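Local coordinates for putative epimerase (PDB 4LW8), which is a putative NAD(P)-dependent epimerase that probably acts in LPS O-antigen synthesis for the bacterial outer membrane, at residues A[24-29]-A[64-69]; A[30-35]-A[58-63]; A[116-121]-A[129-134]. All blocks are in the same frame, centred on the assembly; numbering follows the deposited sequence.

In the fold
Contacts 1 and 2 are neighbours on one side of the Rossmann-type domain, with centres about 9 Å apart. Contact 1 joins the glycine-rich loop to strand 65-68 through apolar side-chain atoms, mostly methyl groups. Contact 2 is nested inside the chain loop closed by contact 1 and sets the start of helix 29-40 against 58-63, with a salt bridge on top of apolar packing. Both are only partly buried. F61 of contact 2 lies against L26 and T27 of contact 1, which ties the two together. Contact 3 differs from them in being wholly buried and aliphatic. It reaches the same sheet as contact 1, and L117 touches T24 there.

Contact 1: residues A[24-29]-A[64-69]; sequences TGLTGF and CTLLPV
L26 reaches across to 64-69 with one methyl, CD2. This atom lies 3.6 Å from CD2 of L66 and 3.9 Å from CB of C64. The side chains of L26 and L66 cross at about a right angle. T27 adds a weaker touch: its CG2 is 4.2 Å from L66 CD2. CG of L26 is anti to the backbone N (chi1 176°), and its side chain extends toward the strand. The CB of L66 does not point at the loop, but its branched end swings round to meet it.

One shell out, a type I turn from G25 to G28 shapes the loop, closed by G28 N to G25 O at 3.1 Å. G25 has positive phi, which favours glycine. Its N donates to OG1 of T48. L26 also rests on A35 of helix 29-40, T27 on V49, and both T27 and L66 on P56. Strand 65-68 is held by backbone bonds from T65 and L67 to strand 44-49.

The sequence TGLTGFTG, residues 24-31, fits the TGxxGxxG dinucleotide-binding motif of this family. The loop meets the strand through apolar side chains, with C64 SG also near L26 CD2. The direct contact rests on dispersion and the burial of apolar surface.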
# COMPACT_ATOMS: atom_id res chain seq x y z
N THR A 24 0.95 20.19 7.38
CA THR A 24 2.23 19.51 7.55
C THR A 24 3.17 19.86 6.39
O THR A 24 2.72 20.06 5.27
CB THR A 24 2.06 17.99 7.64
OG1 THR A 24 1.53 17.49 6.41
CG2 THR A 24 1.15 17.62 8.82
N GLY A 25 4.47 19.95 6.67
CA GLY A 25 5.43 20.34 5.64
C GLY A 25 5.15 21.76 5.16
O GLY A 25 5.33 22.07 3.98
N LEU A 26 4.70 22.61 6.08
CA LEU A 26 4.30 23.98 5.76
C LEU A 26 5.40 24.81 5.08
O LEU A 26 5.10 25.63 4.21
CB LEU A 26 3.85 24.72 7.03
CG LEU A 26 3.48 26.20 6.93
CD1 LEU A 26 2.45 26.45 5.84
CD2 LEU A 26 2.95 26.71 8.26
N THR A 27 6.67 24.60 5.46
CA THR A 27 7.73 25.45 4.92
C THR A 27 8.37 24.87 3.65
O THR A 27 9.31 25.43 3.12
CB THR A 27 8.84 25.74 5.97
OG1 THR A 27 9.43 24.51 6.40
CG2 THR A 27 8.26 26.48 7.17
N GLY A 28 7.85 23.76 3.14
CA GLY A 28 8.36 23.25 1.88
C GLY A 28 7.83 24.09 0.71
O GLY A 28 7.10 25.06 0.91
N PHE A 29 8.21 23.69 -0.50
CA PHE A 29 7.80 24.38 -1.71
C PHE A 29 6.29 24.59 -1.82
O PHE A 29 5.82 25.72 -1.92
CB PHE A 29 8.29 23.60 -2.93
CG PHE A 29 7.67 24.02 -4.23
CD1 PHE A 29 7.86 25.30 -4.73
CD2 PHE A 29 6.93 23.11 -4.98
CE1 PHE A 29 7.29 25.68 -5.92
CE2 PHE A 29 6.37 23.49 -6.17
CZ PHE A 29 6.55 24.77 -6.65
N CYS A 64 2.85 32.71 10.25
CA CYS A 64 2.53 31.31 10.50
C CYS A 64 3.06 30.85 11.84
O CYS A 64 4.12 31.28 12.27
CB CYS A 64 3.10 30.43 9.39
SG CYS A 64 2.38 30.78 7.78
N THR A 65 2.30 29.99 12.51
CA THR A 65 2.76 29.39 13.76
C THR A 65 3.41 28.05 13.39
O THR A 65 2.75 27.15 12.89
CB THR A 65 1.61 29.18 14.75
OG1 THR A 65 1.01 30.45 15.07
CG2 THR A 65 2.11 28.53 16.04
N LEU A 66 4.72 27.94 13.63
CA LEU A 66 5.50 26.78 13.20
C LEU A 66 5.84 25.87 14.37
O LEU A 66 6.53 26.28 15.29
CB LEU A 66 6.80 27.23 12.53
CG LEU A 66 6.63 28.21 11.36
CD1 LEU A 66 7.98 28.58 10.78
CD2 LEU A 66 5.77 27.58 10.31
N LEU A 67 5.36 24.63 14.32
CA LEU A 67 5.60 23.68 15.40
C LEU A 67 6.62 22.59 15.01
O LEU A 67 6.41 21.86 14.05
CB LEU A 67 4.27 23.04 15.82
CG LEU A 67 3.07 23.95 16.18
CD1 LEU A 67 1.85 23.11 16.58
CD2 LEU A 67 3.42 24.94 17.27
N PRO A 68 7.74 22.49 15.74
CA PRO A 68 8.71 21.44 15.38
C PRO A 68 8.16 20.06 15.74
O PRO A 68 8.06 19.71 16.92
CB PRO A 68 9.95 21.79 16.22
CG PRO A 68 9.71 23.17 16.75
CD PRO A 68 8.23 23.32 16.85
N VAL A 69 7.80 19.30 14.72
CA VAL A 69 7.23 17.97 14.88
C VAL A 69 7.78 16.98 13.85
O VAL A 69 7.74 17.22 12.65
CB VAL A 69 5.67 17.99 14.74
CG1 VAL A 69 5.13 16.63 15.03
CG2 VAL A 69 5.04 19.01 15.68

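Contact 2: residues A[30-35]-A[58-63]; sequences TGRYMA and DPAFAQ
R32 lies across D58 at about a right angle, and the planes of its guanidinium and the carboxylate are 80° apart. The salt bridge therefore uses a single pair of atoms: NH1 of R32 and OD2 of D58, 2.6 Å apart. As a hydrogen bond it is weak, because the N-H...O angle is only 125°. The flat groups are not paired side by side. Charge attraction probably contributes more than directional bonding. The arginine chain leaves the helix with CG anti to the backbone N and bends at chi3, which turns the guanidinium toward D58. OD2 of D58 is also 3.2 Å from CD of R32.

The aliphatic part of R32 packs nearer the helix backbone. Its CB meets CZ of F61 at 3.6 Å, and the two side chains cross at about a right angle. Its CG lies 3.9 Å from CB of A60. The far end of the F61 ring is thus what reaches the helix.

D58 is itself held in place. Its OD1 accepts from the N of A60 at 3.0 Å and 167°, forming an Asx turn at the start of the 3-10 segment 59-61. The two carboxylate oxygens have separate tasks: OD1 secures the turn and OD2 takes the arginine. R32 has a second partner: its NH2 donates to the O of V191, which also accepts from OH of Y33. F61 is backed by T27 and P56.

G31, the last glycine of the TGxxGxxG sequence, lies in the first turn of helix 29-40 beside R32. Strand 20-24, helix 29-40 and strand 44-49 form the first beta-alpha-beta unit of a Rossmann fold, and 58-63, on the way to strand 65-68, packs back on its helix.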
# COMPACT_ATOMS: atom_id res chain seq x y z
N THR A 30 5.52 23.52 -1.76
CA THR A 30 4.07 23.60 -1.90
C THR A 30 3.43 24.33 -0.72
O THR A 30 2.52 25.14 -0.88
CB THR A 30 3.45 22.20 -2.03
OG1 THR A 30 4.04 21.53 -3.16
CG2 THR A 30 1.95 22.28 -2.23
N GLY A 31 3.95 24.05 0.47
CA GLY A 31 3.44 24.65 1.70
C GLY A 31 3.48 26.17 1.69
O GLY A 31 2.57 26.82 2.19
N ARG A 32 4.52 26.75 1.11
CA ARG A 32 4.64 28.21 1.06
C ARG A 32 3.45 28.84 0.33
O ARG A 32 2.94 29.87 0.75
CB ARG A 32 5.95 28.63 0.40
CG ARG A 32 6.04 30.12 0.17
CD ARG A 32 7.45 30.58 -0.11
NE ARG A 32 7.90 30.19 -1.44
CZ ARG A 32 8.76 30.88 -2.17
NH1 ARG A 32 9.26 32.03 -1.72
NH2 ARG A 32 9.12 30.43 -3.36
N TYR A 33 3.06 28.24 -0.78
CA TYR A 33 1.90 28.69 -1.53
C TYR A 33 0.56 28.31 -0.86
O TYR A 33 -0.40 29.06 -0.93
CB TYR A 33 1.98 28.12 -2.95
CG TYR A 33 3.17 28.70 -3.68
CD1 TYR A 33 3.10 29.96 -4.28
CD2 TYR A 33 4.38 28.02 -3.73
CE1 TYR A 33 4.19 30.50 -4.93
CE2 TYR A 33 5.47 28.55 -4.40
CZ TYR A 33 5.37 29.80 -4.98
OH TYR A 33 6.45 30.35 -5.63
N MET A 34 0.50 27.14 -0.20
CA MET A 34 -0.71 26.73 0.50
C MET A 34 -1.02 27.73 1.62
O MET A 34 -2.18 28.07 1.89
CB MET A 34 -0.57 25.32 1.08
CG MET A 34 -1.90 24.70 1.50
SD MET A 34 -2.96 24.36 0.08
CE MET A 34 -4.41 25.35 0.48
N ALA A 35 0.05 28.20 2.26
CA ALA A 35 -0.08 29.17 3.33
C ALA A 35 -0.76 30.46 2.84
O ALA A 35 -1.72 30.93 3.44
CB ALA A 35 1.29 29.47 3.92
N ASP A 58 12.02 33.08 4.72
CA ASP A 58 10.97 33.58 3.83
C ASP A 58 9.85 34.34 4.57
O ASP A 58 9.25 33.81 5.50
CB ASP A 58 10.37 32.42 3.05
CG ASP A 58 9.70 32.86 1.76
OD1 ASP A 58 8.89 33.81 1.78
OD2 ASP A 58 10.00 32.26 0.72
N PRO A 59 9.56 35.57 4.12
CA PRO A 59 8.53 36.42 4.72
C PRO A 59 7.13 35.84 4.63
O PRO A 59 6.23 36.31 5.32
CB PRO A 59 8.61 37.70 3.89
CG PRO A 59 10.00 37.69 3.34
CD PRO A 59 10.27 36.26 3.03
N ALA A 60 6.93 34.84 3.76
CA ALA A 60 5.64 34.20 3.62
C ALA A 60 5.21 33.50 4.90
O ALA A 60 4.03 33.24 5.12
CB ALA A 60 5.66 33.21 2.46
N PHE A 61 6.19 33.19 5.75
CA PHE A 61 5.92 32.45 6.98
C PHE A 61 5.87 33.36 8.22
O PHE A 61 5.78 32.87 9.34
CB PHE A 61 6.96 31.35 7.17
CG PHE A 61 7.00 30.39 6.02
CD1 PHE A 61 5.91 29.60 5.73
CD2 PHE A 61 8.12 30.31 5.21
CE1 PHE A 61 5.94 28.73 4.67
CE2 PHE A 61 8.15 29.44 4.15
CZ PHE A 61 7.05 28.65 3.87
N ALA A 62 5.90 34.67 8.00
CA ALA A 62 5.99 35.62 9.10
C ALA A 62 4.76 35.52 10.02
O ALA A 62 4.88 35.70 11.22
CB ALA A 62 6.14 37.03 8.57
N GLN A 63 3.60 35.22 9.46
CA GLN A 63 2.39 35.11 10.27
C GLN A 63 1.95 33.66 10.50
O GLN A 63 0.81 33.41 10.88
CB GLN A 63 1.27 35.90 9.61
CG GLN A 63 1.52 37.40 9.60
CD GLN A 63 0.39 38.17 8.96
OE1 GLN A 63 -0.15 39.11 9.55
NE2 GLN A 63 0.03 37.79 7.73

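Contact 3: residues A[116-121]-A[129-134]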
# COMPACT_ATOMS: atom_id res chain seq x y z
N ASN A 116 -0.17 8.70 11.92
CA ASN A 116 0.01 9.46 13.15
C ASN A 116 -0.77 10.76 13.15
O ASN A 116 -1.36 11.13 14.16
CB ASN A 116 1.47 9.76 13.40
CG ASN A 116 2.27 8.53 13.76
OD1 ASN A 116 1.70 7.51 14.12
ND2 ASN A 116 3.58 8.63 13.67
N LEU A 117 -0.77 11.43 12.00
CA LEU A 117 -1.55 12.66 11.84
C LEU A 117 -3.05 12.41 12.03
O LEU A 117 -3.72 13.16 12.74
CB LEU A 117 -1.30 13.29 10.46
CG LEU A 117 -2.25 14.44 10.09
CD1 LEU A 117 -2.06 15.66 11.02
CD2 LEU A 117 -2.06 14.83 8.61
N LEU A 118 -3.58 11.38 11.36
CA LEU A 118 -5.01 11.08 11.44
C LEU A 118 -5.40 10.69 12.86
O LEU A 118 -6.44 11.14 13.36
CB LEU A 118 -5.38 9.95 10.44
CG LEU A 118 -5.12 10.31 8.97
CD1 LEU A 118 -5.39 9.14 8.05
CD2 LEU A 118 -5.94 11.53 8.52
N ALA A 119 -4.57 9.89 13.53
CA ALA A 119 -4.84 9.52 14.93
C ALA A 119 -4.89 10.75 15.84
O ALA A 119 -5.72 10.83 16.75
CB ALA A 119 -3.80 8.51 15.44
N ALA A 120 -3.97 11.69 15.60
CA ALA A 120 -3.92 12.93 16.37
C ALA A 120 -5.19 13.76 16.17
O ALA A 120 -5.76 14.28 17.13
CB ALA A 120 -2.69 13.74 15.98
N LEU A 121 -5.65 13.88 14.93
CA LEU A 121 -6.84 14.67 14.64
C LEU A 121 -8.09 13.99 15.20
O LEU A 121 -8.97 14.64 15.77
CB LEU A 121 -6.98 14.89 13.13
CG LEU A 121 -5.80 15.63 12.48
CD1 LEU A 121 -5.91 15.58 10.97
CD2 LEU A 121 -5.79 17.08 12.96
N SER A 129 -13.17 20.12 10.10
CA SER A 129 -14.25 20.03 9.12
C SER A 129 -13.75 19.46 7.79
O SER A 129 -14.53 18.99 6.96
CB SER A 129 -14.89 21.40 8.89
OG SER A 129 -15.33 21.98 10.09
N ALA A 130 -12.44 19.53 7.57
CA ALA A 130 -11.85 19.03 6.32
C ALA A 130 -10.39 18.66 6.49
O ALA A 130 -9.59 19.45 7.03
CB ALA A 130 -12.01 20.06 5.22
N VAL A 131 -10.04 17.46 6.05
CA VAL A 131 -8.67 16.96 6.09
C VAL A 131 -8.26 16.58 4.66
O VAL A 131 -8.72 15.60 4.13
CB VAL A 131 -8.55 15.74 7.01
CG1 VAL A 131 -7.10 15.23 7.08
CG2 VAL A 131 -9.09 16.07 8.40
N LEU A 132 -7.39 17.38 4.06
CA LEU A 132 -6.96 17.14 2.69
C LEU A 132 -5.60 16.46 2.69
O LEU A 132 -4.63 17.00 3.21
CB LEU A 132 -6.87 18.45 1.90
CG LEU A 132 -6.39 18.33 0.45
CD1 LEU A 132 -7.35 17.49 -0.41
CD2 LEU A 132 -6.20 19.70 -0.15
N LEU A 133 -5.53 15.27 2.11
CA LEU A 133 -4.26 14.57 2.02
C LEU A 133 -3.71 14.67 0.60
O LEU A 133 -4.42 14.41 -0.37
CB LEU A 133 -4.43 13.11 2.42
CG LEU A 133 -5.16 12.91 3.76
CD1 LEU A 133 -5.34 11.45 4.08
CD2 LEU A 133 -4.43 13.58 4.90
N ALA A 134 -2.45 15.05 0.47
CA ALA A 134 -1.83 15.10 -0.84
C ALA A 134 -1.25 13.74 -1.19
O ALA A 134 -0.22 13.35 -0.66
CB ALA A 134 -0.75 16.19 -0.90
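L118 is the first side chain of 116-121 to touch strand 130-134. Its CD2 sits 4.1 Å from CG1 of V131 and 4.4 Å from CD2 of L133, so one methyl spans two residues of the strand. V131 and L133 both point at the helix, as alternate residues of a strand do. L118 leaves the helix at a slant and, with CG anti to the carbonyl carbon (chi1 -62°), turns its CD2 to the strand. The same leucine also packs on W174 and L178, which cover it from the loop 173-179.

Helix and strand run antiparallel, at 177°, with axes 11.4 Å apart at closest approach. They are the second half of a beta-alpha-beta crossover in the Rossmann-type domain: helix 103-122 connects the parallel strands 88-91 and 130-134, which lie side by side in the sheet. Backbone bonds from A130 and L132 to V89 join these two strands. On its other edge V131 bonds to P179 and V181.

Further on, A120 faces a different neighbour and packs on M77 and A81 of helix 74-84. L121 follows, one turn after L118 on the same side of the helix. It meets V131 tip to tip. Its CD1 is 4.1 Å from CG1 of V131 and equally far from CG2 of V131, so it addresses both branches of the valine. V131 thus takes L118 on CG1 alone and L121 on both methyls. L121 also touches V89 and L178. The opposite face of the strand belongs to helix 227-240, where L132 packs on Y234 and I238.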